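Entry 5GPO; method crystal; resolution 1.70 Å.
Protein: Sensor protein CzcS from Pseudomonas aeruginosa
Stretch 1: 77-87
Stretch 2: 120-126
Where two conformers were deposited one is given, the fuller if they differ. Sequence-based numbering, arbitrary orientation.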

# COMPACT_ATOMS: atom_id res chain seq x y z
N ALA B 77 7.94 -3.73 18.89
CA ALA B 77 8.68 -4.56 17.96
C ALA B 77 9.76 -3.76 17.25
O ALA B 77 10.90 -4.22 17.13
CB ALA B 77 7.73 -5.19 16.95
N ASN B 78 9.41 -2.56 16.76
CA ASN B 78 10.40 -1.70 16.11
C ASN B 78 11.54 -1.35 17.06
O ASN B 78 12.71 -1.34 16.67
CB ASN B 78 9.72 -0.43 15.59
CG ASN B 78 9.09 -0.63 14.24
OD1 ASN B 78 9.02 -1.75 13.73
ND2 ASN B 78 8.62 0.46 13.64
N ARG B 79 11.21 -1.06 18.33
CA ARG B 79 12.26 -0.78 19.31
C ARG B 79 13.22 -1.97 19.45
O ARG B 79 14.44 -1.80 19.41
CB ARG B 79 11.62 -0.40 20.65
CG ARG B 79 12.61 -0.02 21.75
CD ARG B 79 11.90 0.53 23.00
NE ARG B 79 11.28 1.84 22.75
CZ ARG B 79 9.98 2.09 22.89
NH1 ARG B 79 9.15 1.14 23.30
NH2 ARG B 79 9.51 3.31 22.64
N ALA B 80 12.67 -3.19 19.52
CA ALA B 80 13.51 -4.38 19.66
C ALA B 80 14.34 -4.62 18.40
O ALA B 80 15.53 -4.97 18.50
CB ALA B 80 12.65 -5.60 19.98
N LEU B 81 13.74 -4.43 17.22
CA LEU B 81 14.47 -4.61 15.97
C LEU B 81 15.56 -3.56 15.81
O LEU B 81 16.69 -3.88 15.41
CB LEU B 81 13.50 -4.54 14.79
CG LEU B 81 14.13 -4.67 13.41
CD1 LEU B 81 14.95 -5.93 13.32
CD2 LEU B 81 13.04 -4.66 12.35
N LEU B 82 15.25 -2.29 16.11
CA LEU B 82 16.24 -1.23 16.02
C LEU B 82 17.40 -1.50 16.97
O LEU B 82 18.55 -1.18 16.65
CB LEU B 82 15.61 0.12 16.35
CG LEU B 82 16.60 1.28 16.51
CD1 LEU B 82 17.35 1.49 15.20
CD2 LEU B 82 15.86 2.56 16.92
N ALA B 83 17.12 -2.10 18.12
CA ALA B 83 18.18 -2.41 19.07
C ALA B 83 19.08 -3.52 18.54
O ALA B 83 20.29 -3.49 18.75
CB ALA B 83 17.58 -2.79 20.42
N ARG B 84 18.50 -4.49 17.83
CA ARG B 84 19.34 -5.54 17.26
C ARG B 84 20.24 -4.97 16.16
O ARG B 84 21.40 -5.37 16.04
CB ARG B 84 18.48 -6.68 16.74
CG ARG B 84 17.91 -7.50 17.88
CD ARG B 84 16.89 -8.51 17.40
NE ARG B 84 17.49 -9.55 16.57
CZ ARG B 84 16.78 -10.47 15.92
NH1 ARG B 84 15.46 -10.46 16.00
NH2 ARG B 84 17.39 -11.38 15.17
N LEU B 85 19.73 -4.02 15.37
CA LEU B 85 20.55 -3.39 14.33
C LEU B 85 21.71 -2.62 14.96
O LEU B 85 22.86 -2.72 14.50
CB LEU B 85 19.69 -2.45 13.48
CG LEU B 85 18.67 -3.06 12.52
CD1 LEU B 85 17.83 -1.96 11.89
CD2 LEU B 85 19.36 -3.89 11.45
N GLN B 86 21.43 -1.85 16.01
CA GLN B 86 22.46 -1.03 16.64
C GLN B 86 23.46 -1.86 17.43
O GLN B 86 24.54 -1.35 17.75
CB GLN B 86 21.78 0.03 17.51
CG GLN B 86 20.95 1.00 16.68
CD GLN B 86 20.29 2.10 17.49
OE1 GLN B 86 19.94 1.91 18.66
NE2 GLN B 86 20.13 3.27 16.88
N ALA B 87 23.14 -3.12 17.76
CA ALA B 87 24.10 -4.04 18.33
C ALA B 87 24.82 -4.89 17.27
O ALA B 87 25.30 -5.99 17.59
CB ALA B 87 23.42 -4.94 19.37
N VAL B 120 20.90 5.53 7.15
CA VAL B 120 19.56 5.29 7.67
C VAL B 120 19.42 3.85 8.12
O VAL B 120 20.11 2.94 7.64
CB VAL B 120 18.44 5.65 6.64
CG1 VAL B 120 18.44 7.16 6.33
CG2 VAL B 120 18.53 4.78 5.35
N GLN B 121 18.51 3.64 9.07
CA GLN B 121 18.05 2.32 9.46
C GLN B 121 16.63 2.16 8.96
O GLN B 121 15.79 3.05 9.15
CB GLN B 121 18.08 2.13 10.98
CG GLN B 121 19.42 2.45 11.67
CD GLN B 121 20.43 1.32 11.56
OE1 GLN B 121 20.34 0.46 10.70
NE2 GLN B 121 21.41 1.33 12.47
N VAL B 122 16.35 1.02 8.31
CA VAL B 122 15.10 0.79 7.59
C VAL B 122 14.38 -0.34 8.29
O VAL B 122 14.92 -1.44 8.42
CB VAL B 122 15.35 0.45 6.11
CG1 VAL B 122 14.00 0.10 5.41
CG2 VAL B 122 16.06 1.61 5.40
N LEU B 123 13.16 -0.08 8.73
CA LEU B 123 12.35 -1.04 9.47
C LEU B 123 11.09 -1.31 8.66
O LEU B 123 10.19 -0.46 8.59
CB LEU B 123 12.01 -0.51 10.86
CG LEU B 123 13.19 -0.09 11.74
CD1 LEU B 123 12.72 0.48 13.09
CD2 LEU B 123 14.13 -1.25 11.99
N LEU B 124 11.01 -2.50 8.05
CA LEU B 124 9.87 -2.88 7.22
C LEU B 124 9.06 -3.96 7.92
O LEU B 124 9.59 -5.03 8.27
CB LEU B 124 10.34 -3.34 5.85
CG LEU B 124 9.31 -3.86 4.84
CD1 LEU B 124 8.31 -2.77 4.43
CD2 LEU B 124 10.07 -4.38 3.61
N SER B 125 7.77 -3.70 8.11
CA SER B 125 6.91 -4.59 8.88
C SER B 125 5.73 -5.03 8.04
O SER B 125 5.25 -4.29 7.17
CB SER B 125 6.43 -3.91 10.16
OG SER B 125 7.49 -3.70 11.07
N SER B 126 5.27 -6.24 8.29
CA SER B 126 4.19 -6.84 7.51
C SER B 126 3.27 -7.63 8.42
O SER B 126 3.73 -8.32 9.34
CB SER B 126 4.74 -7.77 6.43
OG SER B 126 5.42 -8.86 7.02

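Leu123 is the hub of this contact. Its side chain, in the m,t rotamer, rises from the strand toward the helix and gives up more surface to the other stretch than any other residue here. Its two methyls divide the work: Leu123 CD2 lies 3.6 Å from CD2 of Leu81 and 3.8 Å from CD1 of Leu85, while Leu123 CD1 sits 4.4 Å from CB of Leu82 and 4.0 Å from CG of Asn78. One branched side chain thus meets four helical residues, Asn78, Leu81, Leu82 and Leu85, spaced as successive turns of a helix bring them to one face. The three leucines meet Leu123 through apolar van der Waals contact; Asn78 adds its amide carbon at the edge.

The backbones set up this meeting without touching. Helix 77-86 and strand 120-126 run at 139° to each other, nearer antiparallel than parallel, and their axes come no closer than 9.6 Å, a gap that side chains fill. The nearest CA atoms belong to Asn78 and Leu123, 7.0 Å apart. Each element meets its own backbone rule: the helix is braced by i to i+4 bonds such as Leu82 N to Asn78 O at 2.8 Å and Leu85 N to Leu81 O at 3.0 Å, and the strand alternates its side chains. Gln121, Leu123 and Ser125 point toward the helix, whereas Val122 and Leu124 point away. On the helix, Leu81 and Leu85 point toward the strand; Leu82 and Asn78 start sideways, and their ends come nearer.

Two residues along the strand in each direction from Leu123, the chemistry turns polar. Gln121 folds over in an m,m rotamer and lays its aliphatic part against the helix, with Gln121 CG 4.2 Å from CD1 of Leu82. Gln121 OE1 approaches CD1 of Leu85 at 3.7 Å; that oxygen is hydrogen-bonded elsewhere in the structure, so it is not left unsatisfied beside the methyl. At the exposed margin, CG of Gln86 lies 4.2 Å from NE2 of Gln121, a contact between a methylene and an amide nitrogen.

Toward the other end, Asn78 OD1 stands 3.6 Å from Ser125 OG. This is a polar approach but no hydrogen bond, and the serine hydroxyl is satisfied elsewhere in the structure. Indeed, no hydrogen bond crosses between the two stretches. The rule to read here is economical: one leucine facing the helix from the strand, packed against a helix face of Leu81, Leu82 and Leu85, and polar residues on flanking strand positions that pack against the helix without bonding to it.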